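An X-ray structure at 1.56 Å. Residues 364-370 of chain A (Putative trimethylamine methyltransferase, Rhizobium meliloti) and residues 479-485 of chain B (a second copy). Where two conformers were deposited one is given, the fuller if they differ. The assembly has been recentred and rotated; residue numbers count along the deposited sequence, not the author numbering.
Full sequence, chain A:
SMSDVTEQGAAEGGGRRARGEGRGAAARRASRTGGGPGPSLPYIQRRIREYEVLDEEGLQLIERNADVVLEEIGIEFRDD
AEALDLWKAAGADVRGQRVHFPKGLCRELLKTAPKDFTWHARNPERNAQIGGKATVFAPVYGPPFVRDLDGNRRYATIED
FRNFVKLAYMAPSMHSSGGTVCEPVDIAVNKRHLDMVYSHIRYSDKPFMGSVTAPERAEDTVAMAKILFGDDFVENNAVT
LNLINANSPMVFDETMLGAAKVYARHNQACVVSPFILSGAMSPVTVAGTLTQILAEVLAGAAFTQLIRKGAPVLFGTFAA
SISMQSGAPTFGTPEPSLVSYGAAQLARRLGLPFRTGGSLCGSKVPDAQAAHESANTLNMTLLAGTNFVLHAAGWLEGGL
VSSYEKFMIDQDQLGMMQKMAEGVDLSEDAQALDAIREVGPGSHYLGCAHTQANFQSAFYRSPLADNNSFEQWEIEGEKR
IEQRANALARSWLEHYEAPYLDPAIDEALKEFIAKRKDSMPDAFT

Chain A 364-370: KVPDAQA
Chain B 479-485: KRIEQRA

Two helix starts from two copies of one chain meet here, and one aspartate serves both. The chain A stretch runs as loop through V365(A) (phi/psi -138/156) and P366(A) (-78/55) to D367(A) (-98/-169), the N-cap of a helix beginning at A368(A). In chain B, R480(B) (-81/159) is the N-cap and I481(B) opens the helix. Taken end to end, the stretches run in broadly the same direction. The CA atoms of D367(A) and R480(B) lie 6.3 Å apart, those of Q369(A) and I481(B) 6.2 Å, and the contact buries 318 Å², both sides summed.

D367(A) points toward chain B with chi1 p (70°) and chi2 -13°, which divides its carboxylate. D367(A) OD1 turns back to cap its own helix, accepting from A370(A) N at 3.1 Å and weakly from Q369(A) N at 3.1 Å. D367(A) OD2 reaches across to accept from I481(B) N at 2.9 Å, an amide at the first turn of the other helix that has no earlier helical carbonyl to donate to.

I481(B), t/t, fills the space beside this polar bond: its CD1 lies 3.9 Å from Q369(A) CB. A368(A), with CA-to-CB sideways, offers its methyl, an apolar contact of 3.7 Å between A368(A) CB and I481(B) CG2.

R480(B) adopts m, t, p with chi4 86°, laying a guanidinium face over D367(A) CB, which is 3.7 Å from CZ. R480(B) NE forms a salt bridge to E482(B) OE2 at 2.9 Å; E482(B) has chi1 p and an off-well chi2 of -94°. R480(B) CG also packs 4.2 Å from V365(A) CG2.

Waters complete the joint. Water 2 donates to D367(A) OD2 (2.7 Å) and Q369(A) OE1 (2.8 Å) and accepts from R484(B) NH2 (2.8 Å), linking extended Q369(A) (t/t) to R484(B) (m, t, m). Water 3 accepts from A368(A) N (2.9 Å) and donates to E482(B) OE1 (2.6 Å).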

ATOM      1  N   LYS A 364       7.703  10.568  14.324  1.00 12.94           N
ATOM      2  CA  LYS A 364       7.379  11.737  15.131  1.00 13.36           C
ATOM      3  C   LYS A 364       6.822  12.901  14.320  1.00 13.66           C
ATOM      4  O   LYS A 364       6.329  13.877  14.886  1.00 15.12           O
ATOM      5  CB  LYS A 364       8.607  12.181  15.940  1.00 13.50           C
ATOM      6  CG  LYS A 364       8.774  11.444  17.274  1.00 14.01           C
ATOM      7  CD  LYS A 364       8.821   9.946  17.256  1.00 14.36           C
ATOM      8  CE  LYS A 364      10.018   9.414  16.536  1.00 14.60           C
ATOM      9  NZ  LYS A 364       9.999   7.929  16.518  1.00 15.11           N
ATOM     10  N   VAL A 365       6.959  12.797  12.994  1.00 13.35           N
ATOM     11  CA  VAL A 365       6.598  13.890  12.094  1.00 13.36           C
ATOM     12  C   VAL A 365       5.864  13.282  10.895  1.00 13.02           C
ATOM     13  O   VAL A 365       6.061  12.104  10.606  1.00 12.45           O
ATOM     14  CB  VAL A 365       7.833  14.684  11.621  1.00 14.04           C
ATOM     15  CG1 VAL A 365       8.290  15.607  12.726  1.00 14.61           C
ATOM     16  CG2 VAL A 365       8.958  13.768  11.183  1.00 13.82           C
ATOM     17  N   PRO A 366       5.031  14.067  10.213  1.00 13.14           N
ATOM     18  CA  PRO A 366       4.268  13.562   9.060  1.00 13.18           C
ATOM     19  C   PRO A 366       5.187  13.474   7.805  1.00 13.26           C
ATOM     20  O   PRO A 366       4.883  14.082   6.776  1.00 14.01           O
ATOM     21  CB  PRO A 366       3.146  14.613   8.922  1.00 13.77           C
ATOM     22  CG  PRO A 366       3.757  15.840   9.404  1.00 14.20           C
ATOM     23  CD  PRO A 366       4.701  15.459  10.522  1.00 13.86           C
ATOM     24  N   ASP A 367       6.299  12.763   7.932  1.00 12.38           N
ATOM     25  CA  ASP A 367       7.303  12.654   6.856  1.00 12.12           C
ATOM     26  C   ASP A 367       7.111  11.366   6.077  1.00 11.93           C
ATOM     27  O   ASP A 367       6.037  10.753   6.130  1.00 11.91           O
ATOM     28  CB  ASP A 367       8.714  12.744   7.474  1.00 12.01           C
ATOM     29  CG  ASP A 367       9.102  11.512   8.318  1.00 12.20           C
ATOM     30  OD1 ASP A 367       8.221  10.692   8.652  1.00 12.16           O
ATOM     31  OD2 ASP A 367      10.314  11.447   8.633  1.00 12.56           O
ATOM     32  N   ALA A 368       8.085  11.029   5.220  1.00 11.94           N
ATOM     33  CA  ALA A 368       7.967   9.826   4.400  1.00 11.88           C
ATOM     34  C   ALA A 368       7.901   8.536   5.183  1.00 12.07           C
ATOM     35  O   ALA A 368       7.293   7.604   4.733  1.00 12.38           O
ATOM     36  CB  ALA A 368       9.068   9.773   3.336  1.00 11.87           C
ATOM     37  N   GLN A 369       8.460   8.526   6.407  1.00 12.26           N
ATOM     38  CA  GLN A 369       8.293   7.365   7.286  1.00 12.29           C
ATOM     39  C   GLN A 369       6.833   7.241   7.699  1.00 12.08           C
ATOM     40  O   GLN A 369       6.215   6.157   7.566  1.00 12.77           O
ATOM     41  CB  GLN A 369       9.206   7.456   8.527  1.00 12.92           C
ATOM     42  CG  GLN A 369       9.023   6.263   9.444  1.00 13.43           C
ATOM     43  CD  GLN A 369       9.747   6.392  10.757  1.00 14.18           C
ATOM     44  OE1 GLN A 369      10.730   7.132  10.885  1.00 14.64           O
ATOM     45  NE2 GLN A 369       9.254   5.684  11.761  1.00 14.45           N
ATOM     46  N   ALA A 370       6.268   8.332   8.193  1.00 11.89           N
ATOM     47  CA  ALA A 370       4.873   8.304   8.617  1.00 11.97           C
ATOM     48  C   ALA A 370       4.001   7.807   7.486  1.00 11.78           C
ATOM     49  O   ALA A 370       3.073   6.986   7.674  1.00 11.75           O
ATOM     50  CB  ALA A 370       4.419   9.653   9.051  1.00 12.04           C
TER
ATOM     51  N   LYS B 479      15.110  14.758  13.298  1.00 15.15           N
ATOM     52  CA  LYS B 479      15.405  14.442  11.892  1.00 14.76           C
ATOM     53  C   LYS B 479      14.260  13.766  11.157  1.00 14.34           C
ATOM     54  O   LYS B 479      13.643  12.821  11.666  1.00 13.81           O
ATOM     55  CB  LYS B 479      16.639  13.555  11.808  1.00 15.44           C
ATOM     56  CG  LYS B 479      17.933  14.185  12.269  1.00 17.22           C
ATOM     57  CD  LYS B 479      19.081  13.240  12.209  1.00 18.39           C
ATOM     58  CE  LYS B 479      20.360  13.974  12.620  1.00 20.64           C
ATOM     59  NZ  LYS B 479      21.547  13.111  12.548  1.00 22.52           N
ATOM     60  N   ARG B 480      14.033  14.225   9.942  1.00 13.90           N
ATOM     61  CA  ARG B 480      13.131  13.537   9.036  0.50 13.60           C
ATOM     62  C   ARG B 480      13.894  12.370   8.389  1.00 13.45           C
ATOM     63  O   ARG B 480      15.121  12.331   8.333  1.00 13.40           O
ATOM     64  CB  ARG B 480      12.604  14.514   8.000  0.50 13.97           C
ATOM     65  CG  ARG B 480      11.767  15.595   8.629  0.50 14.40           C
ATOM     66  CD  ARG B 480      11.516  16.710   7.640  0.50 15.04           C
ATOM     67  NE  ARG B 480      10.853  16.242   6.437  0.50 15.06           N
ATOM     68  CZ  ARG B 480       9.536  16.109   6.286  0.50 15.26           C
ATOM     69  NH1 ARG B 480       9.065  15.670   5.143  0.50 15.72           N
ATOM     70  NH2 ARG B 480       8.698  16.413   7.260  0.50 15.45           N
ATOM     71  N   ILE B 481      13.155  11.402   7.898  1.00 13.03           N
ATOM     72  CA  ILE B 481      13.762  10.198   7.354  1.00 12.99           C
ATOM     73  C   ILE B 481      14.739  10.502   6.213  1.00 13.31           C
ATOM     74  O   ILE B 481      15.751   9.818   6.113  1.00 13.51           O
ATOM     75  CB  ILE B 481      12.704   9.155   6.956  1.00 13.20           C
ATOM     76  CG1 ILE B 481      13.389   7.821   6.588  1.00 13.75           C
ATOM     77  CG2 ILE B 481      11.795   9.665   5.816  1.00 13.33           C
ATOM     78  CD1 ILE B 481      12.413   6.665   6.435  1.00 14.40           C
ATOM     79  N   GLU B 482      14.461  11.512   5.419  1.00 13.51           N
ATOM     80  CA  GLU B 482      15.348  11.789   4.280  1.00 14.07           C
ATOM     81  C   GLU B 482      16.719  12.264   4.737  1.00 14.45           C
ATOM     82  O   GLU B 482      17.700  12.051   4.023  1.00 14.81           O
ATOM     83  CB  GLU B 482      14.713  12.700   3.257  1.00 15.09           C
ATOM     84  CG  GLU B 482      14.479  14.110   3.728  1.00 15.98           C
ATOM     85  CD  GLU B 482      13.067  14.292   4.288  1.00 17.29           C
ATOM     86  OE1 GLU B 482      12.535  13.321   4.851  1.00 17.22           O
ATOM     87  OE2 GLU B 482      12.530  15.415   4.213  1.00 19.35           O
ATOM     88  N   GLN B 483      16.814  12.863   5.927  1.00 14.73           N
ATOM     89  CA  GLN B 483      18.104  13.255   6.493  0.50 15.25           C
ATOM     90  C   GLN B 483      18.898  12.005   6.873  1.00 15.39           C
ATOM     91  O   GLN B 483      20.114  11.931   6.614  1.00 16.57           O
ATOM     92  CB  GLN B 483      17.928  14.193   7.700  0.50 15.54           C
ATOM     93  CG  GLN B 483      17.311  15.554   7.385  0.50 15.86           C
ATOM     94  CD  GLN B 483      16.955  16.305   8.654  0.50 16.32           C
ATOM     95  OE1 GLN B 483      15.823  16.295   9.117  0.50 15.91           O
ATOM     96  NE2 GLN B 483      17.955  16.940   9.242  0.50 17.06           N
ATOM     97  N   ARG B 484      18.230  11.039   7.512  1.00 14.50           N
ATOM     98  CA  ARG B 484      18.889   9.780   7.812  1.00 14.84           C
ATOM     99  C   ARG B 484      19.270   9.016   6.508  1.00 15.00           C
ATOM    100  O   ARG B 484      20.312   8.349   6.453  1.00 15.83           O
ATOM    101  CB  ARG B 484      18.067   8.929   8.789  1.00 15.21           C
ATOM    102  CG  ARG B 484      17.828   9.571  10.159  1.00 15.60           C
ATOM    103  CD  ARG B 484      17.208   8.589  11.159  1.00 16.19           C
ATOM    104  NE  ARG B 484      15.853   8.219  10.746  1.00 15.39           N
ATOM    105  CZ  ARG B 484      14.763   8.969  10.793  1.00 15.38           C
ATOM    106  NH1 ARG B 484      14.757  10.174  11.357  1.00 15.93           N
ATOM    107  NH2 ARG B 484      13.660   8.492  10.278  1.00 15.36           N
ATOM    108  N   ALA B 485      18.411   9.116   5.508  1.00 14.69           N
ATOM    109  CA  ALA B 485      18.703   8.508   4.174  1.00 14.58           C
ATOM    110  C   ALA B 485      19.928   9.106   3.534  1.00 15.13           C
ATOM    111  O   ALA B 485      20.750   8.384   2.956  1.00 15.52           O
ATOM    112  CB  ALA B 485      17.517   8.643   3.272  1.00 14.15           C
TER
HETATM  113  O   HOH W   1       5.985  15.165   4.549  1.00 13.99           O
HETATM  114  O   HOH W   2      11.224   9.894  10.679  1.00 13.54           O
HETATM  115  O   HOH W   3      10.008  12.954   4.303  1.00 13.99           O